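PDB 3QP9: type I polyketide synthase PikAII from Streptomyces venezuelae, which contains a C2-type ketoreductase of a modular polyketide synthase that probably epimerises the alpha-methyl centre of the growing polyketide rather than reducing its ketone. Local coordinates for residues P127-L136 with A171-G179; R207-E218 with V223-R232. All coordinates share one frame; numbering follows the deposited sequence.

Contact 1. Residues P127-L136 with A171-G179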
ATOM      1  N   PRO A 127      -9.156   8.001   3.348  1.00 36.38           N
ATOM      2  CA  PRO A 127      -9.650   6.595   3.329  1.00 35.29           C
ATOM      3  C   PRO A 127      -9.379   5.892   4.640  1.00 34.55           C
ATOM      4  O   PRO A 127      -9.807   4.755   4.823  1.00 33.31           O
ATOM      5  CB  PRO A 127      -8.786   5.934   2.202  1.00 34.50           C
ATOM      6  CG  PRO A 127      -7.474   6.684   2.210  1.00 31.48           C
ATOM      7  CD  PRO A 127      -7.779   8.101   2.772  1.00 35.77           C
ATOM      8  N   PHE A 128      -8.682   6.553   5.564  1.00 35.00           N
ATOM      9  CA  PHE A 128      -8.517   5.945   6.914  1.00 36.28           C
ATOM     10  C   PHE A 128      -9.883   5.478   7.415  1.00 36.17           C
ATOM     11  O   PHE A 128     -10.868   6.233   7.309  1.00 36.76           O
ATOM     12  CB  PHE A 128      -7.903   6.936   7.897  1.00 37.47           C
ATOM     13  CG  PHE A 128      -7.672   6.342   9.263  1.00 39.13           C
ATOM     14  CD1 PHE A 128      -6.498   5.636   9.527  1.00 36.78           C
ATOM     15  CD2 PHE A 128      -8.601   6.514  10.275  1.00 36.50           C
ATOM     16  CE1 PHE A 128      -6.248   5.082  10.795  1.00 37.68           C
ATOM     17  CE2 PHE A 128      -8.347   5.954  11.539  1.00 40.32           C
ATOM     18  CZ  PHE A 128      -7.176   5.220  11.775  1.00 38.23           C
ATOM     19  N   THR A 129      -9.980   4.222   7.869  1.00 35.57           N
ATOM     20  CA  THR A 129     -11.265   3.680   8.435  1.00 36.73           C
ATOM     21  C   THR A 129     -11.081   3.233   9.875  1.00 35.63           C
ATOM     22  O   THR A 129      -9.945   3.197  10.375  1.00 35.46           O
ATOM     23  CB  THR A 129     -11.878   2.468   7.635  1.00 36.18           C
ATOM     24  OG1 THR A 129     -11.170   1.261   7.917  1.00 36.47           O
ATOM     25  CG2 THR A 129     -11.932   2.712   6.121  1.00 38.20           C
ATOM     26  N   ARG A 130     -12.177   2.900  10.562  1.00 37.01           N
ATOM     27  CA  ARG A 130     -12.050   2.507  11.979  1.00 37.66           C
ATOM     28  C   ARG A 130     -11.273   1.201  12.070  1.00 37.33           C
ATOM     29  O   ARG A 130     -10.457   0.998  12.966  1.00 36.00           O
ATOM     30  CB  ARG A 130     -13.421   2.363  12.593  1.00 39.22           C
ATOM     31  CG  ARG A 130     -14.085   3.730  12.921  1.00 42.50           C
ATOM     32  CD  ARG A 130     -15.381   3.521  13.766  1.00 48.91           C
ATOM     33  NE  ARG A 130     -16.387   4.589  13.567  1.00 56.91           N
ATOM     34  CZ  ARG A 130     -17.337   4.937  14.446  1.00 57.34           C
ATOM     35  NH1 ARG A 130     -18.183   5.922  14.157  1.00 55.57           N
ATOM     36  NH2 ARG A 130     -17.441   4.314  15.610  1.00 54.50           N
ATOM     37  N   GLY A 131     -11.528   0.326  11.094  1.00 36.36           N
ATOM     38  CA  GLY A 131     -10.765  -0.935  10.934  1.00 36.01           C
ATOM     39  C   GLY A 131      -9.259  -0.777  10.786  1.00 36.10           C
ATOM     40  O   GLY A 131      -8.522  -1.623  11.271  1.00 36.02           O
ATOM     41  N   THR A 132      -8.813   0.279  10.099  1.00 35.03           N
ATOM     42  CA  THR A 132      -7.391   0.610   9.998  1.00 35.54           C
ATOM     43  C   THR A 132      -6.754   0.874  11.402  1.00 35.81           C
ATOM     44  O   THR A 132      -5.684   0.311  11.739  1.00 34.59           O
ATOM     45  CB  THR A 132      -7.153   1.842   9.099  1.00 35.34           C
ATOM     46  OG1 THR A 132      -8.060   1.844   7.965  1.00 33.83           O
ATOM     47  CG2 THR A 132      -5.716   1.853   8.553  1.00 36.48           C
ATOM     48  N   GLY A 133      -7.385   1.787  12.152  1.00 35.12           N
ATOM     49  CA  GLY A 133      -6.962   2.145  13.541  1.00 36.88           C
ATOM     50  C   GLY A 133      -7.024   0.946  14.443  1.00 36.63           C
ATOM     51  O   GLY A 133      -6.049   0.618  15.096  1.00 38.98           O
ATOM     52  N   ALA A 134      -8.184   0.287  14.467  1.00 36.96           N
ATOM     53  CA  ALA A 134      -8.444  -0.905  15.301  1.00 34.91           C
ATOM     54  C   ALA A 134      -7.417  -2.023  15.087  1.00 34.54           C
ATOM     55  O   ALA A 134      -6.945  -2.620  16.039  1.00 35.46           O
ATOM     56  CB  ALA A 134      -9.813  -1.426  15.059  1.00 34.54           C
ATOM     57  N   THR A 135      -7.037  -2.284  13.833  1.00 32.73           N
ATOM     58  CA  THR A 135      -6.009  -3.308  13.556  1.00 30.96           C
ATOM     59  C   THR A 135      -4.680  -2.936  14.173  1.00 31.49           C
ATOM     60  O   THR A 135      -3.954  -3.799  14.778  1.00 30.94           O
ATOM     61  CB  THR A 135      -5.765  -3.410  12.051  1.00 29.53           C
ATOM     62  OG1 THR A 135      -6.976  -3.853  11.431  1.00 29.07           O
ATOM     63  CG2 THR A 135      -4.594  -4.407  11.786  1.00 28.91           C
ATOM     64  N   LEU A 136      -4.322  -1.667  14.029  1.00 32.27           N
ATOM     65  CA  LEU A 136      -3.069  -1.202  14.687  1.00 34.81           C
ATOM     66  C   LEU A 136      -3.157  -1.413  16.208  1.00 36.52           C
ATOM     67  O   LEU A 136      -2.216  -1.911  16.902  1.00 35.52           O
ATOM     68  CB  LEU A 136      -2.791   0.284  14.388  1.00 35.30           C
ATOM     69  CG  LEU A 136      -1.632   0.845  15.281  1.00 35.94           C
ATOM     70  CD1 LEU A 136      -0.310   0.154  15.091  1.00 33.75           C
ATOM     71  CD2 LEU A 136      -1.434   2.376  15.224  1.00 38.10           C
ATOM     72  N   ALA A 171      -9.224   0.549   0.826  1.00 28.14           N
ATOM     73  CA  ALA A 171      -8.889   0.811   2.220  1.00 29.30           C
ATOM     74  C   ALA A 171      -8.350  -0.391   2.972  1.00 27.49           C
ATOM     75  O   ALA A 171      -7.441  -0.234   3.808  1.00 27.29           O
ATOM     76  CB  ALA A 171     -10.100   1.421   2.992  1.00 30.07           C
ATOM     77  N   GLN A 172      -8.856  -1.584   2.683  1.00 28.44           N
ATOM     78  CA  GLN A 172      -8.323  -2.797   3.388  1.00 28.42           C
ATOM     79  C   GLN A 172      -6.878  -3.119   2.963  1.00 28.45           C
ATOM     80  O   GLN A 172      -6.157  -3.759   3.705  1.00 26.45           O
ATOM     81  CB  GLN A 172      -9.272  -3.989   3.221  1.00 28.73           C
ATOM     82  CG  GLN A 172     -10.603  -3.818   3.998  1.00 29.11           C
ATOM     83  CD  GLN A 172     -11.447  -5.023   3.967  1.00 27.18           C
ATOM     84  OE1 GLN A 172     -10.937  -6.128   4.183  1.00 30.87           O
ATOM     85  NE2 GLN A 172     -12.802  -4.844   3.777  1.00 28.15           N
ATOM     86  N   ALA A 173      -6.474  -2.752   1.733  1.00 27.45           N
ATOM     87  CA  ALA A 173      -5.031  -2.929   1.355  1.00 24.18           C
ATOM     88  C   ALA A 173      -4.129  -2.192   2.332  1.00 26.50           C
ATOM     89  O   ALA A 173      -2.975  -2.535   2.374  1.00 24.68           O
ATOM     90  CB  ALA A 173      -4.731  -2.418  -0.101  1.00 24.25           C
ATOM     91  N   MET A 174      -4.628  -1.168   3.086  1.00 27.13           N
ATOM     92  CA  MET A 174      -3.732  -0.431   4.066  1.00 28.11           C
ATOM     93  C   MET A 174      -3.357  -1.332   5.218  1.00 28.64           C
ATOM     94  O   MET A 174      -2.274  -1.210   5.787  1.00 28.82           O
ATOM     95  CB  MET A 174      -4.364   0.850   4.632  1.00 29.01           C
ATOM     96  CG  MET A 174      -4.766   1.778   3.511  1.00 31.18           C
ATOM     97  SD  MET A 174      -5.016   3.479   3.967  1.00 37.18           S
ATOM     98  CE  MET A 174      -6.615   3.261   4.771  1.00 31.54           C
ATOM     99  N   VAL A 175      -4.220  -2.280   5.559  1.00 28.00           N
ATOM    100  CA  VAL A 175      -3.818  -3.274   6.528  1.00 27.89           C
ATOM    101  C   VAL A 175      -2.697  -4.193   6.023  1.00 26.40           C
ATOM    102  O   VAL A 175      -1.793  -4.583   6.778  1.00 26.08           O
ATOM    103  CB  VAL A 175      -5.021  -4.078   6.949  1.00 30.18           C
ATOM    104  CG1 VAL A 175      -4.577  -5.355   7.666  1.00 32.95           C
ATOM    105  CG2 VAL A 175      -5.888  -3.173   7.789  1.00 29.97           C
ATOM    106  N   TRP A 176      -2.723  -4.512   4.750  1.00 22.70           N
ATOM    107  CA  TRP A 176      -1.613  -5.287   4.144  1.00 23.40           C
ATOM    108  C   TRP A 176      -0.349  -4.480   4.232  1.00 23.50           C
ATOM    109  O   TRP A 176       0.743  -5.016   4.538  1.00 24.61           O
ATOM    110  CB  TRP A 176      -1.889  -5.677   2.647  1.00 21.69           C
ATOM    111  CG  TRP A 176      -2.841  -6.878   2.543  1.00 23.10           C
ATOM    112  CD1 TRP A 176      -4.186  -6.895   2.908  1.00 23.62           C
ATOM    113  CD2 TRP A 176      -2.542  -8.218   2.161  1.00 19.88           C
ATOM    114  NE1 TRP A 176      -4.708  -8.115   2.718  1.00 26.13           N
ATOM    115  CE2 TRP A 176      -3.738  -8.951   2.269  1.00 24.15           C
ATOM    116  CE3 TRP A 176      -1.361  -8.881   1.715  1.00 19.15           C
ATOM    117  CZ2 TRP A 176      -3.829 -10.322   1.965  1.00 27.79           C
ATOM    118  CZ3 TRP A 176      -1.463 -10.194   1.377  1.00 20.78           C
ATOM    119  CH2 TRP A 176      -2.687 -10.937   1.515  1.00 22.35           C
ATOM    120  N   GLY A 177      -0.422  -3.197   3.922  1.00 24.50           N
ATOM    121  CA  GLY A 177       0.835  -2.424   3.939  1.00 24.61           C
ATOM    122  C   GLY A 177       1.438  -2.396   5.336  1.00 26.46           C
ATOM    123  O   GLY A 177       2.655  -2.600   5.541  1.00 26.50           O
ATOM    124  N   MET A 178       0.576  -2.111   6.323  1.00 26.65           N
ATOM    125  CA  MET A 178       1.079  -2.026   7.698  1.00 27.66           C
ATOM    126  C   MET A 178       1.501  -3.419   8.206  1.00 27.74           C
ATOM    127  O   MET A 178       2.515  -3.532   8.916  1.00 29.49           O
ATOM    128  CB  MET A 178      -0.051  -1.508   8.592  1.00 28.72           C
ATOM    129  CG  MET A 178       0.356  -1.390  10.077  1.00 34.65           C
ATOM    130  SD  MET A 178      -1.108  -0.588  10.802  1.00 43.86           S
ATOM    131  CE  MET A 178      -2.016  -2.055  11.153  1.00 41.68           C
ATOM    132  N   GLY A 179       0.720  -4.437   7.831  1.00 26.15           N
ATOM    133  CA  GLY A 179       0.969  -5.873   8.193  1.00 25.68           C
ATOM    134  C   GLY A 179       2.317  -6.398   7.791  1.00 25.93           C
ATOM    135  O   GLY A 179       2.977  -7.116   8.569  1.00 27.67           O
TER
HETATM  136  O   HOH W   1      -8.015  -0.434   6.385  1.00 28.89           O

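Contact 2. Residues R207-E218 with V223-R232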
ATOM      1  N   ARG A 207     -10.740 -22.727   2.624  1.00 35.28           N
ATOM      2  CA  ARG A 207      -9.349 -22.559   2.244  1.00 34.06           C
ATOM      3  C   ARG A 207      -8.604 -21.645   3.177  1.00 32.83           C
ATOM      4  O   ARG A 207      -7.407 -21.870   3.419  1.00 32.66           O
ATOM      5  CB  ARG A 207      -9.202 -22.063   0.820  1.00 32.14           C
ATOM      6  CG  ARG A 207      -9.644 -23.191  -0.237  1.00 36.21           C
ATOM      7  CD  ARG A 207      -9.559 -22.598  -1.676  1.00 40.02           C
ATOM      8  NE  ARG A 207      -9.830 -23.667  -2.636  1.00 45.85           N
ATOM      9  CZ  ARG A 207     -10.882 -23.716  -3.441  1.00 47.68           C
ATOM     10  NH1 ARG A 207     -11.785 -22.724  -3.460  1.00 48.61           N
ATOM     11  NH2 ARG A 207     -11.015 -24.756  -4.237  1.00 47.01           N
ATOM     12  N   MET A 208      -9.244 -20.565   3.621  1.00 32.12           N
ATOM     13  CA  MET A 208      -8.642 -19.765   4.735  1.00 33.72           C
ATOM     14  C   MET A 208      -8.068 -20.611   5.864  1.00 35.20           C
ATOM     15  O   MET A 208      -6.869 -20.445   6.268  1.00 35.29           O
ATOM     16  CB  MET A 208      -9.569 -18.676   5.217  1.00 33.31           C
ATOM     17  CG  MET A 208      -8.988 -17.803   6.361  1.00 36.29           C
ATOM     18  SD  MET A 208     -10.339 -16.866   7.111  1.00 38.55           S
ATOM     19  CE  MET A 208     -11.256 -18.227   7.851  1.00 30.91           C
ATOM     20  N   THR A 209      -8.868 -21.570   6.355  1.00 35.49           N
ATOM     21  CA  THR A 209      -8.403 -22.448   7.451  1.00 35.36           C
ATOM     22  C   THR A 209      -7.199 -23.320   7.081  1.00 35.01           C
ATOM     23  O   THR A 209      -6.369 -23.518   7.911  1.00 33.96           O
ATOM     24  CB  THR A 209      -9.542 -23.292   8.113  1.00 36.63           C
ATOM     25  OG1 THR A 209     -10.064 -24.204   7.157  1.00 35.54           O
ATOM     26  CG2 THR A 209     -10.661 -22.416   8.513  1.00 35.64           C
ATOM     27  N   THR A 210      -7.036 -23.744   5.804  1.00 34.93           N
ATOM     28  CA  THR A 210      -5.801 -24.436   5.413  1.00 34.07           C
ATOM     29  C   THR A 210      -4.598 -23.513   5.571  1.00 31.80           C
ATOM     30  O   THR A 210      -3.484 -23.975   5.957  1.00 31.51           O
ATOM     31  CB  THR A 210      -5.875 -24.906   3.979  1.00 34.72           C
ATOM     32  OG1 THR A 210      -6.958 -25.850   3.886  1.00 41.21           O
ATOM     33  CG2 THR A 210      -4.513 -25.540   3.558  1.00 36.16           C
ATOM     34  N   VAL A 211      -4.796 -22.221   5.305  1.00 28.92           N
ATOM     35  CA  VAL A 211      -3.673 -21.250   5.516  1.00 29.39           C
ATOM     36  C   VAL A 211      -3.350 -21.065   7.012  1.00 28.53           C
ATOM     37  O   VAL A 211      -2.163 -21.124   7.430  1.00 29.45           O
ATOM     38  CB  VAL A 211      -3.966 -19.872   4.876  1.00 29.57           C
ATOM     39  CG1 VAL A 211      -2.784 -18.862   5.212  1.00 30.84           C
ATOM     40  CG2 VAL A 211      -4.277 -20.026   3.363  1.00 30.35           C
ATOM     41  N   LEU A 212      -4.373 -20.901   7.830  1.00 28.94           N
ATOM     42  CA  LEU A 212      -4.142 -20.735   9.276  1.00 30.65           C
ATOM     43  C   LEU A 212      -3.435 -21.924   9.889  1.00 33.15           C
ATOM     44  O   LEU A 212      -2.742 -21.792  10.925  1.00 30.28           O
ATOM     45  CB  LEU A 212      -5.456 -20.568  10.018  1.00 30.33           C
ATOM     46  CG  LEU A 212      -6.185 -19.392   9.454  1.00 29.82           C
ATOM     47  CD1 LEU A 212      -7.608 -19.309   9.998  1.00 30.57           C
ATOM     48  CD2 LEU A 212      -5.342 -18.103   9.754  1.00 25.06           C
ATOM     49  N   ALA A 213      -3.624 -23.102   9.296  1.00 35.63           N
ATOM     50  CA  ALA A 213      -2.994 -24.287   9.853  1.00 38.09           C
ATOM     51  C   ALA A 213      -1.454 -24.289   9.739  1.00 40.48           C
ATOM     52  O   ALA A 213      -0.802 -25.115  10.350  1.00 39.89           O
ATOM     53  CB  ALA A 213      -3.636 -25.592   9.290  1.00 37.52           C
ATOM     54  N   GLY A 214      -0.885 -23.364   8.946  1.00 40.14           N
ATOM     55  CA  GLY A 214       0.557 -23.209   8.865  1.00 40.12           C
ATOM     56  C   GLY A 214       1.251 -24.186   7.954  1.00 41.51           C
ATOM     57  O   GLY A 214       2.457 -24.197   7.908  1.00 45.59           O
ATOM     58  N   GLY A 215       0.501 -24.962   7.183  1.00 41.63           N
ATOM     59  CA  GLY A 215       1.037 -25.924   6.236  1.00 39.58           C
ATOM     60  C   GLY A 215       1.528 -25.273   4.911  1.00 40.24           C
ATOM     61  O   GLY A 215       2.298 -25.923   4.156  1.00 38.05           O
ATOM     62  N   THR A 216       1.120 -24.026   4.593  1.00 37.53           N
ATOM     63  CA  THR A 216       1.427 -23.560   3.223  1.00 37.09           C
ATOM     64  C   THR A 216       2.844 -23.005   3.120  1.00 36.42           C
ATOM     65  O   THR A 216       3.406 -22.968   2.036  1.00 36.14           O
ATOM     66  CB  THR A 216       0.465 -22.534   2.679  1.00 37.04           C
ATOM     67  OG1 THR A 216       0.637 -21.322   3.407  1.00 31.98           O
ATOM     68  CG2 THR A 216      -0.945 -23.053   2.832  1.00 37.67           C
ATOM     69  N   GLY A 217       3.416 -22.636   4.251  1.00 34.93           N
ATOM     70  CA  GLY A 217       4.731 -21.979   4.296  1.00 33.50           C
ATOM     71  C   GLY A 217       4.565 -20.537   3.816  1.00 33.34           C
ATOM     72  O   GLY A 217       5.557 -19.847   3.589  1.00 34.79           O
ATOM     73  N   GLU A 218       3.340 -20.058   3.618  1.00 29.44           N
ATOM     74  CA  GLU A 218       3.197 -18.707   3.062  1.00 27.80           C
ATOM     75  C   GLU A 218       2.604 -17.755   4.120  1.00 27.96           C
ATOM     76  O   GLU A 218       1.965 -18.182   5.078  1.00 30.26           O
ATOM     77  CB  GLU A 218       2.346 -18.780   1.793  1.00 27.55           C
ATOM     78  CG  GLU A 218       2.932 -19.646   0.665  1.00 30.64           C
ATOM     79  CD  GLU A 218       4.124 -19.034  -0.044  1.00 26.59           C
ATOM     80  OE1 GLU A 218       4.417 -17.804   0.039  1.00 27.16           O
ATOM     81  OE2 GLU A 218       4.832 -19.764  -0.707  1.00 31.52           O
ATOM     82  N   VAL A 223      -7.161 -15.908  -1.431  1.00 24.09           N
ATOM     83  CA  VAL A 223      -8.082 -17.050  -1.500  1.00 26.57           C
ATOM     84  C   VAL A 223      -9.052 -16.711  -2.615  1.00 27.74           C
ATOM     85  O   VAL A 223      -9.775 -15.661  -2.556  1.00 28.88           O
ATOM     86  CB  VAL A 223      -8.903 -17.147  -0.274  1.00 25.74           C
ATOM     87  CG1 VAL A 223      -9.860 -18.326  -0.400  1.00 29.05           C
ATOM     88  CG2 VAL A 223      -7.945 -17.303   0.913  1.00 27.45           C
ATOM     89  N   ARG A 224      -9.052 -17.532  -3.664  1.00 29.37           N
ATOM     90  CA  ARG A 224      -9.861 -17.232  -4.823  1.00 32.12           C
ATOM     91  C   ARG A 224     -10.644 -18.477  -5.183  1.00 35.50           C
ATOM     92  O   ARG A 224     -10.447 -19.570  -4.619  1.00 35.49           O
ATOM     93  CB  ARG A 224      -9.061 -16.679  -6.057  1.00 34.35           C
ATOM     94  CG  ARG A 224      -8.316 -15.315  -5.735  1.00 29.90           C
ATOM     95  CD  ARG A 224      -9.304 -14.248  -5.535  1.00 31.44           C
ATOM     96  NE  ARG A 224      -8.753 -12.908  -5.335  1.00 28.87           N
ATOM     97  CZ  ARG A 224      -8.602 -12.284  -4.151  1.00 30.39           C
ATOM     98  NH1 ARG A 224      -8.114 -11.040  -4.128  1.00 28.26           N
ATOM     99  NH2 ARG A 224      -8.926 -12.899  -3.028  1.00 29.33           N
ATOM    100  N   ALA A 225     -11.591 -18.299  -6.088  1.00 38.64           N
ATOM    101  CA  ALA A 225     -12.370 -19.444  -6.578  1.00 40.61           C
ATOM    102  C   ALA A 225     -11.436 -20.555  -7.094  1.00 40.04           C
ATOM    103  O   ALA A 225     -11.729 -21.722  -6.972  1.00 41.53           O
ATOM    104  CB  ALA A 225     -13.322 -18.956  -7.719  1.00 41.49           C
ATOM    105  N   SER A 226     -10.296 -20.174  -7.636  1.00 39.49           N
ATOM    106  CA  SER A 226      -9.310 -21.165  -8.133  1.00 39.67           C
ATOM    107  C   SER A 226      -8.542 -21.970  -7.102  1.00 39.48           C
ATOM    108  O   SER A 226      -8.116 -23.099  -7.417  1.00 40.68           O
ATOM    109  CB  SER A 226      -8.362 -20.511  -9.194  1.00 41.32           C
ATOM    110  OG  SER A 226      -7.296 -19.706  -8.657  1.00 42.63           O
ATOM    111  N   GLY A 227      -8.371 -21.431  -5.873  1.00 35.22           N
ATOM    112  CA  GLY A 227      -7.541 -22.057  -4.865  1.00 33.33           C
ATOM    113  C   GLY A 227      -6.749 -20.964  -4.119  1.00 31.37           C
ATOM    114  O   GLY A 227      -7.208 -19.822  -4.012  1.00 32.07           O
ATOM    115  N   LEU A 228      -5.579 -21.321  -3.599  1.00 30.55           N
ATOM    116  CA  LEU A 228      -4.705 -20.346  -2.910  1.00 27.96           C
ATOM    117  C   LEU A 228      -3.632 -19.770  -3.837  1.00 26.56           C
ATOM    118  O   LEU A 228      -3.083 -20.515  -4.739  1.00 28.22           O
ATOM    119  CB  LEU A 228      -4.079 -20.987  -1.684  1.00 28.54           C
ATOM    120  CG  LEU A 228      -4.972 -21.621  -0.641  1.00 29.69           C
ATOM    121  CD1 LEU A 228      -4.143 -22.421   0.333  1.00 31.96           C
ATOM    122  CD2 LEU A 228      -5.783 -20.507   0.080  1.00 29.53           C
ATOM    123  N   LEU A 229      -3.383 -18.469  -3.689  1.00 26.03           N
ATOM    124  CA  LEU A 229      -2.298 -17.730  -4.360  1.00 24.19           C
ATOM    125  C   LEU A 229      -1.370 -16.996  -3.360  1.00 23.43           C
ATOM    126  O   LEU A 229      -1.835 -16.474  -2.377  1.00 23.59           O
ATOM    127  CB  LEU A 229      -2.837 -16.690  -5.347  1.00 25.77           C
ATOM    128  CG  LEU A 229      -3.636 -17.302  -6.505  1.00 23.54           C
ATOM    129  CD1 LEU A 229      -5.153 -17.471  -6.079  1.00 28.65           C
ATOM    130  CD2 LEU A 229      -3.586 -16.531  -7.909  1.00 27.86           C
ATOM    131  N   ALA A 230      -0.061 -16.953  -3.628  1.00 22.97           N
ATOM    132  CA  ALA A 230       0.864 -16.363  -2.722  1.00 21.11           C
ATOM    133  C   ALA A 230       1.655 -15.258  -3.403  1.00 22.72           C
ATOM    134  O   ALA A 230       2.042 -15.335  -4.600  1.00 26.12           O
ATOM    135  CB  ALA A 230       1.833 -17.442  -2.169  1.00 22.97           C
ATOM    136  N   ARG A 231       1.905 -14.226  -2.634  1.00 22.76           N
ATOM    137  CA  ARG A 231       2.519 -12.981  -3.116  1.00 21.04           C
ATOM    138  C   ARG A 231       4.027 -13.067  -3.376  1.00 19.91           C
ATOM    139  O   ARG A 231       4.835 -13.574  -2.517  1.00 24.33           O
ATOM    140  CB  ARG A 231       2.218 -11.865  -2.108  1.00 20.08           C
ATOM    141  CG  ARG A 231       2.525 -10.407  -2.631  1.00 17.53           C
ATOM    142  CD  ARG A 231       1.651  -9.417  -1.762  1.00 19.21           C
ATOM    143  NE  ARG A 231       2.000  -8.004  -2.114  1.00 20.11           N
ATOM    144  CZ  ARG A 231       3.044  -7.316  -1.636  1.00 19.47           C
ATOM    145  NH1 ARG A 231       3.216  -6.025  -2.019  1.00 25.40           N
ATOM    146  NH2 ARG A 231       3.994  -7.894  -0.915  1.00 20.84           N
ATOM    147  N   ARG A 232       4.424 -12.566  -4.520  1.00 20.65           N
ATOM    148  CA  ARG A 232       5.842 -12.668  -4.961  1.00 22.24           C
ATOM    149  C   ARG A 232       6.251 -11.352  -5.598  1.00 23.90           C
ATOM    150  O   ARG A 232       5.489 -10.823  -6.410  1.00 24.35           O
ATOM    151  CB  ARG A 232       5.928 -13.810  -6.073  1.00 22.33           C
ATOM    152  CG  ARG A 232       5.748 -15.231  -5.543  1.00 20.16           C
ATOM    153  CD  ARG A 232       6.889 -15.574  -4.485  1.00 24.15           C
ATOM    154  NE  ARG A 232       6.807 -17.010  -4.111  1.00 26.15           N
ATOM    155  CZ  ARG A 232       6.092 -17.460  -3.094  1.00 27.11           C
ATOM    156  NH1 ARG A 232       6.088 -18.740  -2.790  1.00 27.75           N
ATOM    157  NH2 ARG A 232       5.379 -16.594  -2.378  1.00 25.70           N
TER
HETATM  158  O   HOH W   2     -12.229 -20.325  -2.644  1.00 34.21           O

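Contact 1. Residues P127-L136 with A171-G179
Met174 and Met178, one turn apart on the helix of 171-179, reach across to the helix that starts at Arg130 and bury more surface here than any other residues, with Thr132 next. The flexible, unbranched thioether chains suit helix segments whose axes approach to 9.4 Å and run 22° from parallel. Met174 turns at its last torsion (chi3 -76°), which brings CE against the turn that precedes the first helix: CE lies 3.5 Å from Pro127 O and 3.8 Å from Thr132 OG1. Met178 is straight until chi3 (88°), where its CE bends off to lie 3.5 Å from Thr135 CG2 and close to the backbone N of Leu136.

Thr132 shows both faces of its residue type. Thr132 OG1 accepts from Thr129 N at 3.1 Å, the N3-to-N-cap half of a capping box, and also holds a water that donates to Ala171 O, a polar bridge between the helices; its methyl meets the Met174 methyl. Thr135 spends its hydroxyl on its own helix, donating to Gly131 O, which leaves CG2 for Met178. At the N-cap, Thr129 OG1 hydrogen-bonds with the backbone O of Asp117, while its CG2 packs on the small Ala171 CB.

Helices 363-386 and 413-426 add Val370, Ala417 and Phe421 around Met174, while Val175 rests on Leu193 of strand 190-196; the contact is a buried joint between helices 130-144 and 170-185.

Contact 2. Residues R207-E218 with V223-R232
Val223, on strand 220-224, meets the start of the segment 207-218 through CG1, 4.0 Å from Arg207 CB, a branched residue suited to a strand and to packing under a helix. Arg224 points the other way and forms salt bridges with Asp195 and Asp165, but its carbonyl joins the contact: a water accepts from Arg207 NH1 and donates to Arg224 O. Gly227, closing the type I turn from Arg224, has backbone angles that favour glycine, and the extended Arg207 chain lies over it, with one guanidinium face above Gly227 and NE 3.6 Å from its CA.

Leu228 packs between helix and loop, its CD2 3.6 Å from Val211 CG2 and also touching Arg207 CB, while CD1 reaches Thr216 CG2. Ala230 is small enough for the Glu218 carboxylate to pass close, OE1 lying 3.4 Å from its CB. Arg232 then meets that carboxylate end-on in a bidentate salt bridge: NH1 to Glu218 OE2 is 2.6 Å and nearly straight (171°), and NH2 to Glu218 OE1 is 2.9 Å. The two planes are 25° apart, and the nitrogens meet the syn sides of both oxygens from out of the carboxylate plane. Bending at chi2 (-61°) turns the arginine back, and NH2 also donates to Arg231 O. Thr216 OG1 accepts from Glu218 N, an ST turn that helps set the backbone leading into the acid; Thr507 bonds to OE1 as well.

Helix 202-212 belongs to the beta-alpha-beta unit of strands 190-196 and 220-224, and the antiparallel hairpin of 220-224 with 227-235 extends it, consistent with the Rossmann-like structural subdomain of a ketoreductase.

Overall arrangement
Contacts 1 and 2 follow one another along the chain, the first closing before the second opens, and their centres are about 21 Å apart, with nearest atoms about 4 Å apart but not touching. Strand 190-196 connects them: Leu193 supports Val175 of contact 1, and Ile194 supports Met208, Val211 and Val223 of contact 2. Contact 1 is about 10 Å from the centre of the chain and almost wholly buried, whereas contact 2 lies about 21 Å out and is partly open. Contact 1 also packs against helices 363-386 and 413-426, probably helping to join the structural and catalytic Rossmann-like subdomains of the ketoreductase.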